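Local coordinates for protein phosphoheptose isomerase (Neisseria gonorrhoeae, PDB 5I01) that isomerises sedoheptulose 7-phosphate to D-glycero-D-manno-heptose 7-phosphate as a zinc-binding homotetramer, the first step of glycero-manno-heptose biosynthesis, at residues Ile18-Glu23 and Gln177-Leu182; Glu25-Glu30 and Asn167-Arg172. The protein carries 1 engineered substitution. All coordinates share one frame; numbering follows the deposited sequence.

Interaction 1 of 2, residues Ile18-Glu23 and Gln177-Leu182. With ZN (zinc ion), chain H.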
loop_
_atom_site.group_PDB
_atom_site.type_symbol
_atom_site.label_atom_id
_atom_site.label_comp_id
_atom_site.label_asym_id
_atom_site.label_seq_id
_atom_site.Cartn_x
_atom_site.Cartn_y
_atom_site.Cartn_z
ATOM N N ILE A 18 28.752 -8.754 7.798
ATOM C CA ILE A 18 29.257 -10.056 8.247
ATOM C C ILE A 18 29.536 -10.044 9.761
ATOM O O ILE A 18 29.001 -10.893 10.478
ATOM C CB ILE A 18 30.500 -10.504 7.434
ATOM C CG1 ILE A 18 30.077 -10.873 6.002
ATOM C CG2 ILE A 18 31.197 -11.695 8.089
ATOM C CD1 ILE A 18 31.189 -10.753 4.978
ATOM N N ARG A 19 30.333 -9.078 10.244
ATOM C CA ARG A 19 30.635 -8.959 11.691
ATOM C C ARG A 19 29.373 -8.943 12.542
ATOM O O ARG A 19 29.302 -9.634 13.556
ATOM C CB ARG A 19 31.435 -7.687 12.015
ATOM C CG ARG A 19 32.888 -7.699 11.563
ATOM C CD ARG A 19 33.738 -6.748 12.384
ATOM N NE ARG A 19 33.222 -5.378 12.420
ATOM C CZ ARG A 19 33.318 -4.479 11.438
ATOM N NH1 ARG A 19 33.899 -4.770 10.269
ATOM N NH2 ARG A 19 32.822 -3.263 11.630
ATOM N N ALA A 20 28.389 -8.149 12.115
ATOM C CA ALA A 20 27.110 -8.009 12.829
ATOM C C ALA A 20 26.352 -9.317 12.962
ATOM O O ALA A 20 25.756 -9.577 14.000
ATOM C CB ALA A 20 26.236 -6.970 12.161
ATOM N N LYS A 21 26.389 -10.133 11.916
ATOM C CA LYS A 21 25.696 -11.418 11.920
ATOM C C LYS A 21 26.434 -12.492 12.708
ATOM O O LYS A 21 25.798 -13.343 13.311
ATOM C CB LYS A 21 25.400 -11.892 10.490
ATOM C CG LYS A 21 24.201 -11.187 9.872
ATOM C CD LYS A 21 23.770 -11.840 8.571
ATOM C CE LYS A 21 22.450 -11.266 8.078
ATOM N NZ LYS A 21 22.493 -9.787 7.913
ATOM N N GLN A 22 27.761 -12.450 12.709
ATOM C CA GLN A 22 28.554 -13.355 13.549
ATOM C C GLN A 22 28.296 -13.167 15.061
ATOM O O GLN A 22 28.303 -14.141 15.816
ATOM C CB GLN A 22 30.044 -13.219 13.217
ATOM C CG GLN A 22 30.391 -13.791 11.851
ATOM C CD GLN A 22 31.836 -13.559 11.430
ATOM O OE1 GLN A 22 32.391 -12.475 11.613
ATOM N NE2 GLN A 22 32.445 -14.580 10.839
ATOM N N GLU A 23 28.046 -11.930 15.489
ATOM C CA GLU A 23 27.742 -11.634 16.896
ATOM C C GLU A 23 26.322 -12.027 17.276
ATOM O O GLU A 23 26.103 -12.636 18.318
ATOM C CB GLU A 23 27.958 -10.148 17.201
ATOM C CG GLU A 23 29.400 -9.671 17.022
ATOM C CD GLU A 23 30.398 -10.366 17.944
ATOM O OE1 GLU A 23 30.059 -10.651 19.120
ATOM O OE2 GLU A 23 31.534 -10.618 17.484
ATOM N N GLN A 177 18.303 -3.658 10.536
ATOM C CA GLN A 177 17.309 -4.099 9.538
ATOM C C GLN A 177 17.730 -5.402 8.857
ATOM O O GLN A 177 16.926 -6.311 8.725
ATOM C CB GLN A 177 17.053 -3.019 8.471
ATOM C CG GLN A 177 16.103 -1.918 8.925
ATOM C CD GLN A 177 16.192 -0.618 8.105
ATOM O OE1 GLN A 177 16.899 -0.525 7.087
ATOM N NE2 GLN A 177 15.466 0.405 8.562
ATOM N N GLU A 178 18.995 -5.487 8.453
ATOM C CA GLU A 178 19.523 -6.660 7.745
ATOM C C GLU A 178 19.496 -7.932 8.591
ATOM O O GLU A 178 19.232 -9.012 8.062
ATOM C CB GLU A 178 20.940 -6.393 7.261
ATOM C CG GLU A 178 21.005 -5.342 6.165
ATOM C CD GLU A 178 22.375 -4.694 6.022
ATOM O OE1 GLU A 178 23.368 -5.227 6.584
ATOM O OE2 GLU A 178 22.458 -3.632 5.343
ATOM N N ASN A 179 19.788 -7.797 9.888
ATOM C CA ASN A 179 19.633 -8.900 10.849
ATOM C C ASN A 179 18.144 -9.234 11.092
ATOM O O ASN A 179 17.786 -10.399 11.253
ATOM C CB ASN A 179 20.339 -8.590 12.187
ATOM C CG ASN A 179 21.841 -8.753 12.109
ATOM O OD1 ASN A 179 22.421 -9.650 12.725
ATOM N ND2 ASN A 179 22.484 -7.895 11.336
ATOM N N HIS A 180 17.286 -8.222 11.127
ATOM C CA HIS A 180 15.858 -8.447 11.304
ATOM C C HIS A 180 15.256 -9.361 10.226
ATOM O O HIS A 180 14.459 -10.256 10.542
ATOM C CB HIS A 180 15.088 -7.118 11.349
ATOM C CG HIS A 180 15.172 -6.401 12.660
ATOM N ND1 HIS A 180 14.703 -5.116 12.829
ATOM C CD2 HIS A 180 15.652 -6.788 13.864
ATOM C CE1 HIS A 180 14.894 -4.741 14.081
ATOM N NE2 HIS A 180 15.475 -5.737 14.726
ATOM N N ILE A 181 15.629 -9.136 8.968
ATOM C CA ILE A 181 15.067 -9.927 7.872
ATOM C C ILE A 181 15.593 -11.366 7.895
ATOM O O ILE A 181 14.851 -12.288 7.580
ATOM C CB ILE A 181 15.232 -9.247 6.480
ATOM C CG1 ILE A 181 14.286 -9.877 5.463
ATOM C CG2 ILE A 181 16.659 -9.302 5.956
ATOM C CD1 ILE A 181 12.822 -9.621 5.785
ATOM N N LEU A 182 16.860 -11.545 8.277
ATOM C CA LEU A 182 17.403 -12.870 8.544
ATOM C C LEU A 182 16.568 -13.569 9.624
ATOM O O LEU A 182 16.140 -14.707 9.429
ATOM C CB LEU A 182 18.885 -12.794 8.961
ATOM C CG LEU A 182 19.535 -14.062 9.543
ATOM C CD1 LEU A 182 19.405 -15.232 8.579
ATOM C CD2 LEU A 182 20.992 -13.828 9.894
HETATM ZN ZN ZN H . 17.135 0.636 5.469
#
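Lys21 lays its aliphatic chain over Leu182, CE resting 3.5 Å from Leu182 CD2 and CD close behind, the two side chains crossing at a slant. Its chain runs extended to CE and bends only at chi4 (56°), which turns NZ toward the backbone of helix 173-193. There Lys21 NZ gives a weak hydrogen bond to Glu178 O, 3.4 Å away. Nearer the backbone, Lys21 CG passes Asn179 OD1 at 3.7 Å, the two side chains sliding past each other in opposite directions, while Asn179 ND2 is tied to Arg175 O one turn back. Ala20 CB adds a contact to Asn179 ND2 at 4.0 Å. The charge of Lys21 lies near that of Glu178 without pairing: Lys21 NZ is 4.8 Å from Glu178 OE1, and the carboxylate is engaged by Arg175 and Ser17 of its own chain and by His185 of the second subunit. Gln177 OE1 binds zinc at 2.0 Å together with His63, Glu67 and His185 of that subunit, so helix 173-193 carries a metal ligand across the interface. Within its own chain, His180 and Asn179 pack against Val168 of strand 164-168 and Ile181 against His63 of helix 56-69, while segment 18-23 of helix 6-27 crosses segment 177-182 at -50°.

Interaction 2 of 2, residues Glu25-Glu30 and Asn167-Arg172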
loop_
_atom_site.group_PDB
_atom_site.type_symbol
_atom_site.label_atom_id
_atom_site.label_comp_id
_atom_site.label_asym_id
_atom_site.label_seq_id
_atom_site.Cartn_x
_atom_site.Cartn_y
_atom_site.Cartn_z
ATOM N N GLU A 25 24.603 -14.295 15.904
ATOM C CA GLU A 25 24.683 -15.763 15.897
ATOM C C GLU A 25 24.968 -16.351 17.288
ATOM O O GLU A 25 24.473 -17.425 17.617
ATOM C CB GLU A 25 25.781 -16.197 14.909
ATOM C CG GLU A 25 25.942 -17.684 14.611
ATOM C CD GLU A 25 27.172 -17.971 13.739
ATOM O OE1 GLU A 25 28.246 -17.364 13.981
ATOM O OE2 GLU A 25 27.083 -18.807 12.813
ATOM N N LYS A 26 25.765 -15.654 18.094
ATOM C CA LYS A 26 26.089 -16.116 19.449
ATOM C C LYS A 26 24.915 -16.016 20.435
ATOM O O LYS A 26 24.797 -16.853 21.322
ATOM C CB LYS A 26 27.310 -15.365 20.008
ATOM C CG LYS A 26 28.590 -15.639 19.231
ATOM C CD LYS A 26 29.794 -14.864 19.740
ATOM C CE LYS A 26 30.994 -15.122 18.833
ATOM N NZ LYS A 26 32.292 -14.605 19.361
ATOM N N ILE A 27 24.050 -15.014 20.280
ATOM C CA ILE A 27 23.053 -14.685 21.315
ATOM C C ILE A 27 21.561 -14.666 20.899
ATOM O O ILE A 27 20.706 -14.428 21.750
ATOM C CB ILE A 27 23.420 -13.341 21.985
ATOM C CG1 ILE A 27 23.341 -12.163 20.993
ATOM C CG2 ILE A 27 24.818 -13.414 22.593
ATOM C CD1 ILE A 27 22.855 -10.873 21.620
ATOM N N LEU A 28 21.250 -14.914 19.620
ATOM C CA LEU A 28 19.867 -14.860 19.106
ATOM C C LEU A 28 19.337 -16.197 18.599
ATOM O O LEU A 28 18.247 -16.243 18.042
ATOM C CB LEU A 28 19.749 -13.810 17.989
ATOM C CG LEU A 28 19.830 -12.346 18.427
ATOM C CD1 LEU A 28 19.902 -11.401 17.233
ATOM C CD2 LEU A 28 18.642 -12.005 19.312
ATOM N N VAL A 29 20.063 -17.291 18.815
ATOM C CA VAL A 29 19.552 -18.593 18.399
ATOM C C VAL A 29 18.421 -19.040 19.326
ATOM O O VAL A 29 17.346 -19.365 18.834
ATOM C CB VAL A 29 20.654 -19.664 18.279
ATOM C CG1 VAL A 29 20.059 -21.018 17.892
ATOM C CG2 VAL A 29 21.666 -19.242 17.225
ATOM N N GLU A 30 18.645 -19.033 20.644
ATOM C CA GLU A 30 17.604 -19.489 21.607
ATOM C C GLU A 30 16.325 -18.615 21.579
ATOM O O GLU A 30 15.221 -19.165 21.516
ATOM C CB GLU A 30 18.136 -19.619 23.065
ATOM C CG GLU A 30 19.278 -20.616 23.287
ATOM C CD GLU A 30 18.869 -22.089 23.208
ATOM O OE1 GLU A 30 17.666 -22.397 23.014
ATOM O OE2 GLU A 30 19.770 -22.957 23.341
ATOM N N ASN A 167 16.641 -8.780 20.286
ATOM C CA ASN A 167 17.446 -7.582 20.150
ATOM C C ASN A 167 18.717 -7.872 19.359
ATOM O O ASN A 167 19.461 -8.794 19.686
ATOM C CB ASN A 167 17.804 -6.984 21.511
ATOM C CG ASN A 167 18.488 -5.651 21.376
ATOM O OD1 ASN A 167 17.877 -4.660 20.965
ATOM N ND2 ASN A 167 19.775 -5.628 21.654
ATOM N N VAL A 168 18.942 -7.069 18.320
ATOM C CA VAL A 168 20.174 -7.083 17.564
ATOM C C VAL A 168 21.137 -6.117 18.256
ATOM O O VAL A 168 20.891 -4.910 18.253
ATOM C CB VAL A 168 19.932 -6.645 16.103
ATOM C CG1 VAL A 168 21.244 -6.597 15.328
ATOM C CG2 VAL A 168 18.949 -7.591 15.426
ATOM N N PRO A 169 22.231 -6.631 18.864
ATOM C CA PRO A 169 23.117 -5.730 19.603
ATOM C C PRO A 169 24.083 -5.016 18.656
ATOM O O PRO A 169 25.227 -5.439 18.478
ATOM C CB PRO A 169 23.832 -6.682 20.561
ATOM C CG PRO A 169 23.965 -7.939 19.769
ATOM C CD PRO A 169 22.735 -8.017 18.896
ATOM N N HIS A 170 23.598 -3.957 18.023
ATOM C CA HIS A 170 24.397 -3.195 17.066
ATOM C C HIS A 170 23.925 -1.747 17.019
ATOM O O HIS A 170 22.740 -1.499 17.182
ATOM C CB HIS A 170 24.342 -3.833 15.672
ATOM C CG HIS A 170 25.516 -3.478 14.818
ATOM N ND1 HIS A 170 25.536 -2.351 14.031
ATOM C CD2 HIS A 170 26.735 -4.050 14.681
ATOM C CE1 HIS A 170 26.708 -2.252 13.428
ATOM N NE2 HIS A 170 27.448 -3.280 13.793
ATOM N N PRO A 171 24.851 -0.784 16.845
ATOM C CA PRO A 171 24.440 0.624 16.796
ATOM C C PRO A 171 23.724 1.085 15.510
ATOM O O PRO A 171 22.788 1.883 15.572
ATOM C CB PRO A 171 25.775 1.377 16.936
ATOM C CG PRO A 171 26.806 0.428 16.465
ATOM C CD PRO A 171 26.319 -0.902 16.950
ATOM N N ARG A 172 24.211 0.640 14.361
ATOM C CA ARG A 172 23.735 1.121 13.059
ATOM C C ARG A 172 22.410 0.488 12.552
ATOM O O ARG A 172 22.275 -0.739 12.403
ATOM C CB ARG A 172 24.855 0.975 12.027
ATOM C CG ARG A 172 24.777 1.953 10.880
ATOM C CD ARG A 172 26.049 1.917 10.049
ATOM N NE ARG A 172 25.915 2.610 8.766
ATOM C CZ ARG A 172 26.910 2.824 7.906
ATOM N NH1 ARG A 172 28.140 2.401 8.171
ATOM N NH2 ARG A 172 26.670 3.469 6.768
#
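Asn167 and Val168, at the end of strand 164-168, meet the junction between helices 6-27 and 29-44. The strand is outermost within this chain in the parallel sheet of this SIS-family fold. Asn167 offers its backbone: Leu28 CD2 comes to 3.3 Å from Asn167 O and CD1 to 3.6 Å, so both methyls of the leucine crowd one carbonyl oxygen. Leu28 CG, anti to its own carbonyl carbon (chi1 -71°), is thereby set 3.8 Å from Asn167 O. The side-chain amide of Asn167 is held by Thr148 (OD1 to OG1) and Arg150 (ND2 to O). At Val168 the CB points away from the helix junction, and only a loose apolar contact remains, Val168 CG2 to Leu28 CD1 at 4.3 Å. Pro169 then centres an inverse gamma turn, in which His170 N bonds weakly to Val168 O. The CG corner of the proline ring reaches Ile27 tip to tip, Ile27 CD1 lying 3.6 Å from Pro169 CG. Further on, His170 packs on Glu16 and Ala20 of helix 6-27, and Arg172 takes the N-cap position of the next helix. Arg172 N donates to His170 ND1 at 3.3 Å, tilted 25° from the ring plane.

Two contacts that share helix 6-27, the second where it passes into helix 29-44, illustrate how chemistry follows depth. Interaction 1 is wholly buried and joins helix to helix, mixing aliphatic overlap with one weak polar bond beside a zinc site shared between subunits. Interaction 2 is partly buried: hydrophobic tips meet a carbonyl oxygen and a proline ring at the end of the strand, without a polar bond between the segments. Their centres are 7 Å apart, and interaction 2 is nested along the chain inside the loop that interaction 1 closes. Val168 CG2 joins them, packing 3.7 Å from both Asn179 CB and His180 CD2. Both regions also touch the second subunit.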